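Local coordinates for protein HTH-type transcriptional activator AmpR (PDB 3KOS) that regulates transcription of the AmpC beta-lactamase gene as a LysR-type DNA-binding activator, the chain here being its effector-binding domain, at residues A116-T121 against Q171-Q176; L14-V19 against I41-S46. All blocks are in the same frame, centred on the assembly; numbering follows the deposited sequence.

Contact 1: A116-T121 against Q171-Q176; sequences ALWMQT and QPFLTQ. Unlike the reference sequence in segment 116-121: T121 (reference Ala).
W118 of helix 114-121 meets F173 and T175 of the loop between helix 161-165 and strand 181-187 in a helix-to-loop contact near the surface of the effector-binding domain, centred on one buried indole. CG stands anti to the backbone N (chi1 -169°), which starts the side chain outward; the turn of the ring about the next bond (chi2 86°) then aims NE1 at the loop, where it donates to T175 O at 2.9 Å. The bond is almost straight, and the oxygen lies in the indole plane, yet the donor stands well above the plane of the T175 carbonyl. S84 OG of strand 73-86 is also hydrogen-bonded to that oxygen. Beyond the bond, the six-membered ring of the indole reaches F173: W118 CH2 approaches F173 CD2 to 3.7 Å, and the planes are inclined at 41°, an oblique pairing. T121, nearly one turn further along the helix and unlike the reference sequence here, brings CG2 to 3.8 Å from T175 CG2, while its OG1 turns back to L117 O at 2.9 Å. Each threonine thus offers a methyl to the other and a hydroxyl to something else, T175 OG1 bonding a glycerol probably left from crystallisation. Tryptophan suits this place because a single side chain supplies both a directional N-H for a loop carbonyl and apolar rim carbons, CZ2 and CH2, for F173; T175 O, gripped by indole and serine, is satisfied twice over.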
ATOM      1  N   ALA A 116     -11.828  11.208  15.633  1.00 18.41           N
ATOM      2  CA  ALA A 116     -12.278  12.197  16.603  1.00 20.23           C
ATOM      3  C   ALA A 116     -12.653  13.490  15.881  1.00 16.98           C
ATOM      4  O   ALA A 116     -13.687  14.094  16.165  1.00 15.63           O
ATOM      5  CB  ALA A 116     -11.195  12.459  17.643  1.00 21.33           C
ATOM      6  N   LEU A 117     -11.824  13.898  14.929  1.00 16.65           N
ATOM      7  CA  LEU A 117     -12.059  15.144  14.209  1.00 17.19           C
ATOM      8  C   LEU A 117     -13.268  15.069  13.284  1.00 17.20           C
ATOM      9  O   LEU A 117     -14.053  16.012  13.221  1.00 15.97           O
ATOM     10  CB  LEU A 117     -10.808  15.582  13.443  1.00 20.17           C
ATOM     11  CG  LEU A 117      -9.634  15.940  14.363  1.00 25.10           C
ATOM     12  CD1 LEU A 117      -8.327  16.047  13.595  1.00 28.32           C
ATOM     13  CD2 LEU A 117      -9.920  17.235  15.127  1.00 28.50           C
ATOM     14  N   TRP A 118     -13.435  13.962  12.563  1.00 14.46           N
ATOM     15  CA  TRP A 118     -14.604  13.855  11.690  1.00 11.27           C
ATOM     16  C   TRP A 118     -15.906  13.832  12.492  1.00 14.71           C
ATOM     17  O   TRP A 118     -16.862  14.538  12.157  1.00 15.38           O
ATOM     18  CB  TRP A 118     -14.524  12.635  10.756  1.00 12.00           C
ATOM     19  CG  TRP A 118     -15.572  12.673   9.704  1.00  9.48           C
ATOM     20  CD1 TRP A 118     -15.502  13.314   8.495  1.00 11.18           C
ATOM     21  CD2 TRP A 118     -16.866  12.080   9.768  1.00 11.91           C
ATOM     22  NE1 TRP A 118     -16.671  13.144   7.803  1.00 12.70           N
ATOM     23  CE2 TRP A 118     -17.530  12.395   8.565  1.00 10.20           C
ATOM     24  CE3 TRP A 118     -17.533  11.306  10.726  1.00 12.06           C
ATOM     25  CZ2 TRP A 118     -18.823  11.962   8.297  1.00 13.96           C
ATOM     26  CZ3 TRP A 118     -18.818  10.881  10.457  1.00 12.19           C
ATOM     27  CH2 TRP A 118     -19.448  11.210   9.256  1.00 11.63           C
HETATM   28  N   MSE A 119     -15.948  13.000  13.533  1.00 13.91           N
HETATM   29  CA  MSE A 119     -17.110  12.933  14.412  1.00 15.85           C
HETATM   30  C   MSE A 119     -17.422  14.314  14.986  1.00 17.11           C
HETATM   31  O   MSE A 119     -18.566  14.752  14.972  1.00 17.31           O
HETATM   32  CB  MSE A 119     -16.872  11.937  15.554  1.00 15.57           C
HETATM   33  CG  MSE A 119     -16.851  10.477  15.109  1.00 16.63           C
HETATM   34 SE   MSE A 119     -18.568   9.948  14.326  1.00 33.24          SE
HETATM   35  CE  MSE A 119     -18.159   8.076  13.870  1.00 22.46           C
ATOM     36  N   GLN A 120     -16.397  14.980  15.506  1.00 16.47           N
ATOM     37  CA  GLN A 120     -16.555  16.316  16.082  1.00 17.41           C
ATOM     38  C   GLN A 120     -17.196  17.274  15.067  1.00 18.99           C
ATOM     39  O   GLN A 120     -18.110  18.030  15.403  1.00 17.93           O
ATOM     40  CB  GLN A 120     -15.193  16.839  16.548  1.00 21.11           C
ATOM     41  CG  GLN A 120     -15.194  18.260  17.088  1.00 21.69           C
ATOM     42  CD  GLN A 120     -13.806  18.744  17.498  1.00 23.09           C
ATOM     43  OE1 GLN A 120     -12.938  18.991  16.655  1.00 23.93           O
ATOM     44  NE2 GLN A 120     -13.599  18.898  18.800  1.00 27.51           N
ATOM     45  N   THR A 121     -16.734  17.212  13.819  1.00 17.10           N
ATOM     46  CA  THR A 121     -17.241  18.070  12.746  1.00 14.82           C
ATOM     47  C   THR A 121     -18.715  17.846  12.445  1.00 18.06           C
ATOM     48  O   THR A 121     -19.437  18.790  12.114  1.00 17.87           O
ATOM     49  CB  THR A 121     -16.416  17.874  11.450  1.00 13.66           C
ATOM     50  OG1 THR A 121     -15.060  18.262  11.695  1.00 16.90           O
ATOM     51  CG2 THR A 121     -16.975  18.692  10.303  1.00 16.46           C
ATOM     52  N   GLN A 171     -19.461   6.160  -0.155  1.00 13.52           N
ATOM     53  CA  GLN A 171     -19.244   7.293   0.740  1.00 13.98           C
ATOM     54  C   GLN A 171     -20.590   7.633   1.365  1.00 13.05           C
ATOM     55  O   GLN A 171     -21.393   8.334   0.754  1.00 16.30           O
ATOM     56  CB  GLN A 171     -18.704   8.499  -0.039  1.00 12.06           C
ATOM     57  CG  GLN A 171     -18.332   9.714   0.828  1.00 12.49           C
ATOM     58  CD  GLN A 171     -18.021  10.970   0.016  1.00 18.51           C
ATOM     59  OE1 GLN A 171     -17.694  10.902  -1.172  1.00 17.35           O
ATOM     60  NE2 GLN A 171     -18.138  12.126   0.655  1.00 16.41           N
ATOM     61  N   PRO A 172     -20.851   7.130   2.576  1.00 13.04           N
ATOM     62  CA  PRO A 172     -22.211   7.295   3.108  1.00 17.14           C
ATOM     63  C   PRO A 172     -22.578   8.738   3.453  1.00 17.80           C
ATOM     64  O   PRO A 172     -23.768   9.064   3.461  1.00 19.62           O
ATOM     65  CB  PRO A 172     -22.206   6.429   4.368  1.00 16.06           C
ATOM     66  CG  PRO A 172     -20.743   6.285   4.733  1.00 16.66           C
ATOM     67  CD  PRO A 172     -20.023   6.256   3.424  1.00 14.12           C
ATOM     68  N   PHE A 173     -21.593   9.583   3.738  1.00 13.53           N
ATOM     69  CA  PHE A 173     -21.880  10.953   4.165  1.00 15.17           C
ATOM     70  C   PHE A 173     -21.146  12.009   3.351  1.00 15.79           C
ATOM     71  O   PHE A 173     -20.036  11.788   2.891  1.00 16.54           O
ATOM     72  CB  PHE A 173     -21.573  11.118   5.651  1.00 14.30           C
ATOM     73  CG  PHE A 173     -22.336  10.171   6.513  1.00 17.19           C
ATOM     74  CD1 PHE A 173     -23.708  10.328   6.676  1.00 17.98           C
ATOM     75  CD2 PHE A 173     -21.703   9.102   7.128  1.00 15.61           C
ATOM     76  CE1 PHE A 173     -24.431   9.442   7.450  1.00 19.74           C
ATOM     77  CE2 PHE A 173     -22.418   8.222   7.901  1.00 18.01           C
ATOM     78  CZ  PHE A 173     -23.787   8.389   8.062  1.00 18.31           C
ATOM     79  N   LEU A 174     -21.782  13.165   3.191  1.00 16.39           N
ATOM     80  CA  LEU A 174     -21.241  14.237   2.371  1.00 17.77           C
ATOM     81  C   LEU A 174     -20.093  14.975   3.049  1.00 17.60           C
ATOM     82  O   LEU A 174     -19.209  15.502   2.375  1.00 17.70           O
ATOM     83  CB  LEU A 174     -22.343  15.235   2.021  1.00 20.84           C
ATOM     84  CG  LEU A 174     -23.414  14.704   1.074  1.00 31.53           C
ATOM     85  CD1 LEU A 174     -24.464  15.779   0.792  1.00 32.00           C
ATOM     86  CD2 LEU A 174     -22.770  14.221  -0.217  1.00 30.13           C
ATOM     87  N   THR A 175     -20.121  15.030   4.377  1.00 14.66           N
ATOM     88  CA  THR A 175     -19.170  15.849   5.123  1.00 17.46           C
ATOM     89  C   THR A 175     -17.738  15.354   4.994  1.00 16.85           C
ATOM     90  O   THR A 175     -17.459  14.172   5.179  1.00 12.68           O
ATOM     91  CB  THR A 175     -19.535  15.949   6.621  1.00 19.40           C
ATOM     92  OG1 THR A 175     -20.822  16.559   6.759  1.00 18.65           O
ATOM     93  CG2 THR A 175     -18.503  16.789   7.366  1.00 17.90           C
ATOM     94  N   GLN A 176     -16.836  16.278   4.674  1.00 17.11           N
ATOM     95  CA  GLN A 176     -15.426  15.957   4.513  1.00 16.69           C
ATOM     96  C   GLN A 176     -14.570  16.857   5.398  1.00 20.99           C
ATOM     97  O   GLN A 176     -14.952  17.990   5.683  1.00 22.05           O
ATOM     98  CB  GLN A 176     -15.007  16.184   3.069  1.00 18.23           C
ATOM     99  CG  GLN A 176     -15.826  15.451   2.043  1.00 15.75           C
ATOM    100  CD  GLN A 176     -15.414  15.829   0.648  1.00 22.06           C
ATOM    101  OE1 GLN A 176     -14.924  14.995  -0.115  1.00 24.19           O
ATOM    102  NE2 GLN A 176     -15.585  17.102   0.307  1.00 21.58           N
TER

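Contact 2: L14-V19 against I41-S46; sequences LKIGVV and IDLHIS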
ATOM      1  N   LEU A  14      14.611  11.832 -14.723  1.00 12.12           N
ATOM      2  CA  LEU A  14      13.848  12.458 -13.652  1.00 10.55           C
ATOM      3  C   LEU A  14      13.391  11.362 -12.692  1.00 10.84           C
ATOM      4  O   LEU A  14      12.734  10.411 -13.106  1.00 12.35           O
ATOM      5  CB  LEU A  14      12.641  13.203 -14.216  1.00 12.35           C
ATOM      6  CG  LEU A  14      11.639  13.815 -13.230  1.00 13.28           C
ATOM      7  CD1 LEU A  14      12.316  14.817 -12.325  1.00 13.04           C
ATOM      8  CD2 LEU A  14      10.505  14.486 -13.987  1.00 13.78           C
ATOM      9  N   LYS A  15      13.748  11.500 -11.420  1.00 11.67           N
ATOM     10  CA  LYS A  15      13.446  10.463 -10.437  1.00 11.10           C
ATOM     11  C   LYS A  15      12.466  11.003  -9.407  1.00  9.99           C
ATOM     12  O   LYS A  15      12.737  11.997  -8.727  1.00 11.72           O
ATOM     13  CB  LYS A  15      14.729   9.966  -9.761  1.00 13.87           C
ATOM     14  CG  LYS A  15      14.568   8.586  -9.158  1.00 22.96           C
ATOM     15  CD  LYS A  15      15.800   8.085  -8.391  1.00 24.56           C
ATOM     16  CE  LYS A  15      15.486   6.715  -7.776  1.00 28.47           C
ATOM     17  NZ  LYS A  15      16.539   6.217  -6.837  1.00 31.78           N
ATOM     18  N   ILE A  16      11.309  10.362  -9.316  1.00  9.62           N
ATOM     19  CA  ILE A  16      10.258  10.850  -8.445  1.00  7.92           C
ATOM     20  C   ILE A  16       9.714   9.739  -7.548  1.00  8.49           C
ATOM     21  O   ILE A  16       9.362   8.672  -8.028  1.00 10.61           O
ATOM     22  CB  ILE A  16       9.116  11.456  -9.251  1.00 10.80           C
ATOM     23  CG1 ILE A  16       9.658  12.575 -10.157  1.00 13.23           C
ATOM     24  CG2 ILE A  16       8.048  11.997  -8.327  1.00 15.12           C
ATOM     25  CD1 ILE A  16       8.592  13.484 -10.715  1.00 19.15           C
ATOM     26  N   GLY A  17       9.650  10.017  -6.250  1.00  8.18           N
ATOM     27  CA  GLY A  17       9.065   9.099  -5.281  1.00  9.02           C
ATOM     28  C   GLY A  17       7.675   9.584  -4.907  1.00  9.00           C
ATOM     29  O   GLY A  17       7.525  10.681  -4.372  1.00  8.80           O
ATOM     30  N   VAL A  18       6.661   8.761  -5.172  1.00  7.93           N
ATOM     31  CA  VAL A  18       5.273   9.194  -5.071  1.00  6.21           C
ATOM     32  C   VAL A  18       4.529   8.379  -4.005  1.00  7.59           C
ATOM     33  O   VAL A  18       4.558   7.156  -4.046  1.00  6.92           O
ATOM     34  CB  VAL A  18       4.536   8.993  -6.428  1.00  9.31           C
ATOM     35  CG1 VAL A  18       3.104   9.534  -6.350  1.00  7.55           C
ATOM     36  CG2 VAL A  18       5.295   9.694  -7.558  1.00 11.25           C
ATOM     37  N   VAL A  19       3.855   9.043  -3.070  1.00  6.85           N
ATOM     38  CA  VAL A  19       3.051   8.295  -2.098  1.00  7.25           C
ATOM     39  C   VAL A  19       2.052   7.425  -2.873  1.00  6.66           C
ATOM     40  O   VAL A  19       1.428   7.884  -3.830  1.00  6.01           O
ATOM     41  CB  VAL A  19       2.357   9.229  -1.065  1.00  7.73           C
ATOM     42  CG1 VAL A  19       1.454  10.279  -1.760  1.00  6.89           C
ATOM     43  CG2 VAL A  19       1.570   8.418  -0.047  1.00  7.14           C
ATOM     44  N   ILE A  41      11.780  13.104 -21.605  1.00 16.16           N
ATOM     45  CA  ILE A  41      12.107  12.890 -20.202  1.00 14.11           C
ATOM     46  C   ILE A  41      11.987  11.405 -19.835  1.00 15.29           C
ATOM     47  O   ILE A  41      10.988  10.763 -20.143  1.00 14.57           O
ATOM     48  CB  ILE A  41      11.225  13.759 -19.278  1.00 15.00           C
ATOM     49  CG1 ILE A  41      11.555  15.239 -19.500  1.00 15.65           C
ATOM     50  CG2 ILE A  41      11.436  13.378 -17.812  1.00 14.94           C
ATOM     51  CD1 ILE A  41      10.633  16.200 -18.803  1.00 15.37           C
ATOM     52  N   ASP A  42      13.038  10.882 -19.211  1.00 13.01           N
ATOM     53  CA  ASP A  42      13.096   9.490 -18.764  1.00 15.09           C
ATOM     54  C   ASP A  42      12.654   9.477 -17.303  1.00 15.14           C
ATOM     55  O   ASP A  42      13.431   9.760 -16.386  1.00 11.25           O
ATOM     56  CB  ASP A  42      14.521   8.966 -18.928  1.00 16.79           C
ATOM     57  CG  ASP A  42      14.717   7.567 -18.366  1.00 21.47           C
ATOM     58  OD1 ASP A  42      13.717   6.855 -18.133  1.00 20.20           O
ATOM     59  OD2 ASP A  42      15.889   7.185 -18.148  1.00 22.26           O
ATOM     60  N   LEU A  43      11.381   9.176 -17.101  1.00 13.06           N
ATOM     61  CA  LEU A  43      10.769   9.290 -15.786  1.00 12.89           C
ATOM     62  C   LEU A  43      10.896   7.979 -15.015  1.00 13.06           C
ATOM     63  O   LEU A  43      10.404   6.945 -15.458  1.00 12.66           O
ATOM     64  CB  LEU A  43       9.296   9.673 -15.943  1.00 14.89           C
ATOM     65  CG  LEU A  43       8.468   9.818 -14.670  1.00 17.40           C
ATOM     66  CD1 LEU A  43       9.115  10.833 -13.754  1.00 16.51           C
ATOM     67  CD2 LEU A  43       7.046  10.237 -15.027  1.00 13.87           C
ATOM     68  N   HIS A  44      11.564   8.033 -13.866  1.00 10.37           N
ATOM     69  CA  HIS A  44      11.718   6.876 -12.995  1.00 14.36           C
ATOM     70  C   HIS A  44      10.805   7.052 -11.785  1.00 11.76           C
ATOM     71  O   HIS A  44      11.087   7.858 -10.908  1.00 11.36           O
ATOM     72  CB  HIS A  44      13.158   6.766 -12.507  1.00 13.64           C
ATOM     73  CG  HIS A  44      14.136   6.443 -13.590  1.00 17.15           C
ATOM     74  ND1 HIS A  44      14.924   5.313 -13.565  1.00 21.42           N
ATOM     75  CD2 HIS A  44      14.443   7.093 -14.737  1.00 17.33           C
ATOM     76  CE1 HIS A  44      15.685   5.287 -14.646  1.00 21.99           C
ATOM     77  NE2 HIS A  44      15.409   6.355 -15.376  1.00 18.55           N
ATOM     78  N   ILE A  45       9.711   6.301 -11.743  1.00 11.02           N
ATOM     79  CA  ILE A  45       8.762   6.429 -10.647  1.00  8.79           C
ATOM     80  C   ILE A  45       8.920   5.306  -9.637  1.00 11.51           C
ATOM     81  O   ILE A  45       9.044   4.145 -10.011  1.00 10.54           O
ATOM     82  CB  ILE A  45       7.327   6.388 -11.163  1.00  9.72           C
ATOM     83  CG1 ILE A  45       7.096   7.575 -12.094  1.00 12.59           C
ATOM     84  CG2 ILE A  45       6.347   6.404 -10.000  1.00 13.48           C
ATOM     85  CD1 ILE A  45       5.741   7.593 -12.695  1.00 19.85           C
ATOM     86  N   SER A  46       8.925   5.666  -8.359  1.00 10.66           N
ATOM     87  CA  SER A  46       8.880   4.677  -7.285  1.00  9.94           C
ATOM     88  C   SER A  46       7.815   5.138  -6.306  1.00  8.50           C
ATOM     89  O   SER A  46       7.520   6.326  -6.246  1.00 10.41           O
ATOM     90  CB  SER A  46      10.240   4.565  -6.594  1.00 12.74           C
ATOM     91  OG  SER A  46      10.631   5.813  -6.049  1.00 12.35           O
TER
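H44 N donates to L14 O in the straightest of the five backbone hydrogen bonds joining strands 12-19 and 41-48 (2.8 Å, 179° at the hydrogen). L14 N, I16 N and V18 N donate in turn to D42 O, H44 O and S46 O, and S46 N returns a bond to I16 O, the alternation of a parallel ladder. The H44 ring adds a polar link within its own strand, NE2 giving a hydrogen to D42 OD2 at 2.9 Å from above the carboxylate plane. K15 extends away from this ladder, and its NZ bonds E57 O. S46 OG lies 3.7 Å from G17 CA, on the same side of the sheet as K15 and H44. On the face of L14, I16, L43 and I45 the aliphatic side chains pack together. L43 CG is anti to the backbone N (chi1 179°), and CD1 beyond it meets L14 CD2 at 3.9 Å and I16 CG1 at 4.0 Å. I41 CG2 touches L14 CB at 3.8 Å. Helix 20-37 covers I41, L43 and I45, while helix 194-209 covers L14, I16 and I41, so aliphatic side chains suit this face. The two strands, joined through helix 20-37, form the beta-alpha-beta unit that opens the periplasmic-binding-protein-like fold of LysR effector domains.

Contacts 1 and 2 lie on opposite sides of the chain's centre, their own centres 34 Å apart and their nearest atoms about 17 Å apart, so neither touches the other. Contact 2 closes within the first 46 residues, before contact 1 opens at helix 114-121. They also differ in kind: the strand pair is buried and held mainly by backbone bonds, the helix and loop by one indole-to-carbonyl bond and side-chain packing near the surface. At the sheet's edge, I45 makes backbone hydrogen bonds to the second subunit, and I45 and S46 pack on its M134 and V135, whereas no other chain of the assembly reaches contact 1. Glycerols near T175 and K15 and a MES molecule at D42 are probably crystallisation additives.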